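Local coordinates for SusD/RagB family nutrient-binding outer membrane lipoprotein (Bacteroides vulgatus, PDB 4F7A), which probably binds glycans, likely mucin O-glycans, at the cell surface for uptake, as a SusD-like lipoprotein of the outer membrane, at residues A[19-24]-A[101-106]; A[110-115]-A[180-185]. All coordinates share one frame; numbering follows the deposited sequence. Where two conformers were deposited one is given.

Both contacts lie on the same side of the chain, far from its centre, with their own centres about 10 Å apart. Contact 1 sets helix 15-30 against the C-terminal end of helix 84-104 and is partly buried, with a lysine and a water at its exposed margin. Contact 2 is buried and joins the start of the next helix, 111-132, to the loop between helices 151-174 and 193-210. Aliphatic groups pack on an aromatic ring in both. Each sets a backbone carbonyl at a ring edge, one ring in contact 1 and two in contact 2; contact 1 adds a water bridge, in part a weak one. They meet where Tyr21 touches Tyr110 and Thr22 touches Ser184.

Contact 1. Residues A[19-24]-A[101-106]; sequences QKYTTN and TLITQD
Ile103 reaches from the last turn of helix 84-104 into a notch on helix 15-30 formed by Lys20, Tyr21 and Asn24. Its CD1 methyl lies 3.4 Å from Lys20 O and 3.6 Å from Asn24 ND2, the Asn24 and Ile103 side chains coming together tip to tip. Lower down the same side chain, Ile103 CG1 packs 4.0 Å from Tyr21 CE1. The Tyr21 and Ile103 side chains run past each other in opposite directions, which brings the CD1-CE1 side of the ring against the helix end. There the carbonyl oxygen of Ile103 sits at the ring edge, in its plane, 3.6 Å from Tyr21 CE1, while Thr104 CG2 approaches CD1 obliquely at the same distance.

No direct hydrogen bond joins the two segments. Instead, a water donates to Ile103 O at 2.6 Å and accepts a weak bond from Lys20 NZ, tying the exposed lysine to a carbonyl near the helix end, where the helix dipole would probably add to the attraction for its charge. The stem of Lys20 also lies over the centre of one face of the Tyr21 ring, with CG 4.0 Å above the plane, so this lysine covers one face of the ring as well as bordering the contact.

On helix 84-104, Ile103 holds CG1 between its backbone N and carbonyl carbon (chi1 69°), beside the Tyr21 ring, and Thr104 has CG2 beside its backbone N, presenting the methyl to Tyr21 while OG1 bonds to Ser100 O one turn back. Farther out, Tyr21 meets Tyr110, just before helix 111-132, and Phe113 within it, so helix 15-30 packs against both members of the consecutive helix pair 84-104 and 111-132.

Contact 2. Residues A[110-115]-A[180-185]; sequences YKHFYG and DGVKSI
The first turn of helix 111-132 packs against the connection between helices 151-174 and 193-210, part of the TPR-like helical framework of this SusD-family protein. Two successive aromatic residues, His112 and Phe113, supply the helix side of the contact. The rings are inclined to each other rather than stacked: the rim atom Phe113 CD1 sits 3.5 Å above the centre of the His112 ring, and both rings present an edge to Gly181. The carbonyl oxygen of Gly181 lies 3.3 Å from His112 NE2 and 3.6 Å from Phe113 CE1, near the plane of each ring. With no side chain in between, the backbone of Gly181 comes close to the imidazole, its C 3.5 Å from His112 CD2. Beside it, Val182 CG1 approaches the same CD2 obliquely at 3.8 Å.

Ile185 spans the Phe113 ring with two branches, CG2 lying beside its backbone N and CG1 between that N and the carbonyl carbon (chi1 60°). The CG2 methyl makes a CH-pi contact over one face, 4.1 Å from the ring centroid and 22° off the normal, displaced toward the rim on the CZ side. CD1 instead packs 3.8 Å from Phe113 CD1. The opposite face takes Tyr110 CD1, so the phenyl ring is covered on both sides, while Ser184 OG comes obliquely to CZ at 3.6 Å.

Around these rings, His112 stacks on Tyr172 of helix 151-174, and Phe113 meets Phe25 edge-to-face. Phe25 also touches Ile185, whose carbonyl accepts from Gln29, so the 180-185 loop is held between helix 111-132 and helix 15-30.

Contact 1. Residues A[19-24]-A[101-106]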
loop_
_atom_site.group_PDB
_atom_site.type_symbol
_atom_site.label_atom_id
_atom_site.label_comp_id
_atom_site.label_asym_id
_atom_site.label_seq_id
_atom_site.Cartn_x
_atom_site.Cartn_y
_atom_site.Cartn_z
ATOM N N GLN A 19 -23.405 -13.571 -15.810
ATOM C CA GLN A 19 -22.261 -14.494 -15.914
ATOM C C GLN A 19 -21.161 -13.916 -16.812
ATOM O O GLN A 19 -19.970 -14.192 -16.608
ATOM C CB GLN A 19 -22.696 -15.861 -16.482
ATOM C CG GLN A 19 -23.693 -16.643 -15.618
ATOM C CD GLN A 19 -23.146 -16.968 -14.233
ATOM O OE1 GLN A 19 -21.949 -17.214 -14.059
ATOM N NE2 GLN A 19 -24.027 -16.966 -13.240
ATOM N N LYS A 20 -21.573 -13.123 -17.803
ATOM C CA LYS A 20 -20.634 -12.523 -18.748
ATOM C C LYS A 20 -19.736 -11.521 -18.027
ATOM O O LYS A 20 -18.525 -11.635 -18.120
ATOM C CB LYS A 20 -21.362 -11.859 -19.936
ATOM C CG LYS A 20 -20.440 -11.482 -21.118
ATOM C CD LYS A 20 -21.235 -10.950 -22.324
ATOM C CE LYS A 20 -20.395 -10.088 -23.271
ATOM N NZ LYS A 20 -19.400 -10.873 -24.041
ATOM N N TYR A 21 -20.320 -10.582 -17.282
ATOM C CA TYR A 21 -19.554 -9.438 -16.718
ATOM C C TYR A 21 -19.268 -9.444 -15.238
ATOM O O TYR A 21 -18.169 -9.071 -14.812
ATOM C CB TYR A 21 -20.287 -8.132 -16.981
ATOM C CG TYR A 21 -20.547 -7.875 -18.427
ATOM C CD1 TYR A 21 -19.514 -7.486 -19.279
ATOM C CD2 TYR A 21 -21.814 -8.020 -18.956
ATOM C CE1 TYR A 21 -19.740 -7.265 -20.604
ATOM C CE2 TYR A 21 -22.054 -7.808 -20.289
ATOM C CZ TYR A 21 -21.018 -7.418 -21.105
ATOM O OH TYR A 21 -21.264 -7.202 -22.422
ATOM N N THR A 22 -20.247 -9.840 -14.428
ATOM C CA THR A 22 -20.165 -9.566 -12.997
ATOM C C THR A 22 -19.138 -10.443 -12.280
ATOM O O THR A 22 -18.436 -9.966 -11.383
ATOM C CB THR A 22 -21.577 -9.631 -12.332
ATOM O OG1 THR A 22 -22.387 -8.565 -12.850
ATOM C CG2 THR A 22 -21.480 -9.488 -10.843
ATOM N N THR A 23 -19.031 -11.709 -12.674
ATOM C CA THR A 23 -18.084 -12.634 -12.042
ATOM C C THR A 23 -16.633 -12.159 -12.150
ATOM O O THR A 23 -15.850 -12.311 -11.201
ATOM C CB THR A 23 -18.181 -14.067 -12.642
ATOM O OG1 THR A 23 -19.486 -14.614 -12.380
ATOM C CG2 THR A 23 -17.103 -14.978 -12.040
ATOM N N ASN A 24 -16.265 -11.584 -13.297
ATOM C CA ASN A 24 -14.917 -11.036 -13.456
ATOM C C ASN A 24 -14.611 -9.978 -12.389
ATOM O O ASN A 24 -13.513 -9.934 -11.843
ATOM C CB ASN A 24 -14.710 -10.394 -14.858
ATOM C CG ASN A 24 -14.709 -11.413 -15.994
ATOM O OD1 ASN A 24 -14.350 -12.573 -15.813
ATOM N ND2 ASN A 24 -15.127 -10.976 -17.173
ATOM N N THR A 101 -11.624 -5.886 -19.610
ATOM C CA THR A 101 -11.380 -4.770 -20.539
ATOM C C THR A 101 -11.867 -5.095 -21.955
ATOM O O THR A 101 -12.608 -4.316 -22.572
ATOM C CB THR A 101 -9.895 -4.369 -20.575
ATOM O OG1 THR A 101 -9.436 -4.150 -19.239
ATOM C CG2 THR A 101 -9.698 -3.070 -21.391
ATOM N N LEU A 102 -11.486 -6.262 -22.454
ATOM C CA LEU A 102 -11.794 -6.639 -23.816
ATOM C C LEU A 102 -13.293 -6.751 -24.039
ATOM O O LEU A 102 -13.784 -6.356 -25.090
ATOM C CB LEU A 102 -11.133 -7.965 -24.193
ATOM C CG LEU A 102 -9.598 -7.988 -24.253
ATOM C CD1 LEU A 102 -9.111 -9.374 -24.699
ATOM C CD2 LEU A 102 -9.015 -6.874 -25.148
ATOM N N ILE A 103 -14.028 -7.285 -23.061
ATOM C CA ILE A 103 -15.453 -7.504 -23.272
ATOM C C ILE A 103 -16.318 -6.305 -22.949
ATOM O O ILE A 103 -17.494 -6.323 -23.241
ATOM C CB ILE A 103 -16.002 -8.794 -22.568
ATOM C CG1 ILE A 103 -16.024 -8.667 -21.039
ATOM C CG2 ILE A 103 -15.215 -10.035 -23.042
ATOM C CD1 ILE A 103 -16.516 -9.946 -20.354
ATOM N N THR A 104 -15.757 -5.250 -22.367
ATOM C CA THR A 104 -16.562 -4.058 -22.076
ATOM C C THR A 104 -16.165 -2.835 -22.908
ATOM O O THR A 104 -16.999 -1.945 -23.116
ATOM C CB THR A 104 -16.512 -3.666 -20.595
ATOM O OG1 THR A 104 -15.170 -3.377 -20.216
ATOM C CG2 THR A 104 -17.087 -4.792 -19.691
ATOM N N GLN A 105 -14.920 -2.796 -23.389
ATOM C CA GLN A 105 -14.395 -1.586 -24.049
ATOM C C GLN A 105 -15.182 -1.138 -25.286
ATOM O O GLN A 105 -15.238 0.054 -25.571
ATOM C CB GLN A 105 -12.903 -1.731 -24.392
ATOM C CG GLN A 105 -12.571 -2.799 -25.417
ATOM C CD GLN A 105 -11.070 -2.941 -25.629
ATOM O OE1 GLN A 105 -10.271 -2.299 -24.955
ATOM N NE2 GLN A 105 -10.688 -3.789 -26.574
ATOM N N ASP A 106 -15.805 -2.086 -25.987
ATOM C CA ASP A 106 -16.565 -1.803 -27.196
ATOM C C ASP A 106 -18.074 -1.954 -26.960
ATOM O O ASP A 106 -18.823 -1.963 -27.923
ATOM C CB ASP A 106 -16.138 -2.757 -28.341
ATOM C CG ASP A 106 -14.665 -2.597 -28.736
ATOM O OD1 ASP A 106 -14.219 -1.427 -28.819
ATOM O OD2 ASP A 106 -13.975 -3.642 -28.973
HETATM O O HOH W 1 -18.859 -7.881 -24.872
#

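Contact 2. Residues A[110-115]-A[180-185]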
loop_
_atom_site.group_PDB
_atom_site.type_symbol
_atom_site.label_atom_id
_atom_site.label_comp_id
_atom_site.label_asym_id
_atom_site.label_seq_id
_atom_site.Cartn_x
_atom_site.Cartn_y
_atom_site.Cartn_z
ATOM N N TYR A 110 -22.240 -0.724 -21.529
ATOM C CA TYR A 110 -21.367 -1.023 -20.384
ATOM C C TYR A 110 -20.166 -0.086 -20.244
ATOM O O TYR A 110 -19.098 -0.497 -19.796
ATOM C CB TYR A 110 -20.898 -2.473 -20.469
ATOM C CG TYR A 110 -22.028 -3.424 -20.207
ATOM C CD1 TYR A 110 -22.468 -3.654 -18.907
ATOM C CD2 TYR A 110 -22.698 -4.049 -21.247
ATOM C CE1 TYR A 110 -23.522 -4.512 -18.642
ATOM C CE2 TYR A 110 -23.764 -4.917 -20.996
ATOM C CZ TYR A 110 -24.165 -5.149 -19.689
ATOM O OH TYR A 110 -25.222 -6.003 -19.407
ATOM N N LYS A 111 -20.348 1.181 -20.591
ATOM C CA LYS A 111 -19.282 2.163 -20.423
ATOM C C LYS A 111 -18.862 2.303 -18.969
ATOM O O LYS A 111 -17.669 2.512 -18.684
ATOM C CB LYS A 111 -19.713 3.519 -20.959
ATOM C CG LYS A 111 -19.920 3.532 -22.469
ATOM C CD LYS A 111 -20.327 4.922 -22.959
ATOM C CE LYS A 111 -20.581 4.926 -24.458
ATOM N NZ LYS A 111 -21.917 4.348 -24.796
ATOM N N HIS A 112 -19.839 2.217 -18.061
ATOM C CA HIS A 112 -19.564 2.223 -16.629
ATOM C C HIS A 112 -18.728 1.022 -16.165
ATOM O O HIS A 112 -17.797 1.192 -15.362
ATOM C CB HIS A 112 -20.847 2.384 -15.791
ATOM C CG HIS A 112 -21.886 1.318 -15.996
ATOM N ND1 HIS A 112 -22.106 0.689 -17.205
ATOM C CD2 HIS A 112 -22.831 0.836 -15.148
ATOM C CE1 HIS A 112 -23.119 -0.156 -17.085
ATOM N NE2 HIS A 112 -23.573 -0.094 -15.845
ATOM N N PHE A 113 -19.035 -0.174 -16.667
ATOM C CA PHE A 113 -18.250 -1.374 -16.300
ATOM C C PHE A 113 -16.844 -1.309 -16.882
ATOM O O PHE A 113 -15.880 -1.774 -16.277
ATOM C CB PHE A 113 -18.925 -2.651 -16.813
ATOM C CG PHE A 113 -20.091 -3.165 -15.946
ATOM C CD1 PHE A 113 -20.863 -2.304 -15.159
ATOM C CD2 PHE A 113 -20.459 -4.512 -16.016
ATOM C CE1 PHE A 113 -21.941 -2.781 -14.434
ATOM C CE2 PHE A 113 -21.538 -5.007 -15.280
ATOM C CZ PHE A 113 -22.282 -4.141 -14.487
ATOM N N TYR A 114 -16.739 -0.751 -18.087
ATOM C CA TYR A 114 -15.436 -0.477 -18.727
ATOM C C TYR A 114 -14.603 0.465 -17.864
ATOM O O TYR A 114 -13.470 0.149 -17.498
ATOM C CB TYR A 114 -15.653 0.127 -20.118
ATOM C CG TYR A 114 -14.370 0.583 -20.811
ATOM C CD1 TYR A 114 -13.277 -0.278 -20.963
ATOM C CD2 TYR A 114 -14.260 1.863 -21.330
ATOM C CE1 TYR A 114 -12.094 0.156 -21.621
ATOM C CE2 TYR A 114 -13.100 2.295 -21.973
ATOM C CZ TYR A 114 -12.018 1.446 -22.100
ATOM O OH TYR A 114 -10.885 1.888 -22.756
ATOM N N GLY A 115 -15.182 1.593 -17.480
ATOM C CA GLY A 115 -14.497 2.517 -16.570
ATOM C C GLY A 115 -14.026 1.872 -15.272
ATOM O O GLY A 115 -12.878 2.019 -14.868
ATOM N N ASP A 180 -26.663 4.316 -10.104
ATOM C CA ASP A 180 -26.550 3.020 -9.448
ATOM C C ASP A 180 -26.433 1.842 -10.407
ATOM O O ASP A 180 -26.558 0.697 -9.989
ATOM C CB ASP A 180 -27.692 2.810 -8.448
ATOM C CG ASP A 180 -29.039 2.624 -9.116
ATOM O OD1 ASP A 180 -29.100 2.457 -10.355
ATOM O OD2 ASP A 180 -30.050 2.630 -8.383
ATOM N N GLY A 181 -26.129 2.099 -11.687
ATOM C CA GLY A 181 -25.898 1.001 -12.627
ATOM C C GLY A 181 -24.697 0.136 -12.290
ATOM O O GLY A 181 -24.546 -0.959 -12.846
ATOM N N VAL A 182 -23.838 0.628 -11.393
ATOM C CA VAL A 182 -22.676 -0.120 -10.873
ATOM C C VAL A 182 -22.957 -0.966 -9.619
ATOM O O VAL A 182 -22.047 -1.607 -9.071
ATOM C CB VAL A 182 -21.488 0.824 -10.572
ATOM C CG1 VAL A 182 -21.011 1.517 -11.866
ATOM C CG2 VAL A 182 -21.838 1.862 -9.489
ATOM N N LYS A 183 -24.214 -0.982 -9.180
ATOM C CA LYS A 183 -24.618 -1.682 -7.963
ATOM C C LYS A 183 -24.136 -3.131 -7.944
ATOM O O LYS A 183 -23.599 -3.573 -6.933
ATOM C CB LYS A 183 -26.151 -1.609 -7.799
ATOM C CG LYS A 183 -26.683 -2.067 -6.466
ATOM C CD LYS A 183 -28.210 -1.931 -6.435
ATOM C CE LYS A 183 -28.634 -0.536 -6.046
ATOM N NZ LYS A 183 -30.124 -0.393 -6.074
ATOM N N SER A 184 -24.301 -3.859 -9.053
ATOM C CA SER A 184 -23.993 -5.295 -9.093
ATOM C C SER A 184 -22.506 -5.648 -8.976
ATOM O O SER A 184 -22.163 -6.802 -8.722
ATOM C CB SER A 184 -24.552 -5.940 -10.364
ATOM O OG SER A 184 -23.941 -5.448 -11.554
ATOM N N ILE A 185 -21.636 -4.659 -9.174
ATOM C CA ILE A 185 -20.189 -4.880 -9.144
ATOM C C ILE A 185 -19.515 -4.183 -7.970
ATOM O O ILE A 185 -18.288 -4.221 -7.854
ATOM C CB ILE A 185 -19.495 -4.433 -10.481
ATOM C CG1 ILE A 185 -19.707 -2.948 -10.751
ATOM C CG2 ILE A 185 -20.023 -5.228 -11.633
ATOM C CD1 ILE A 185 -18.819 -2.389 -11.911
#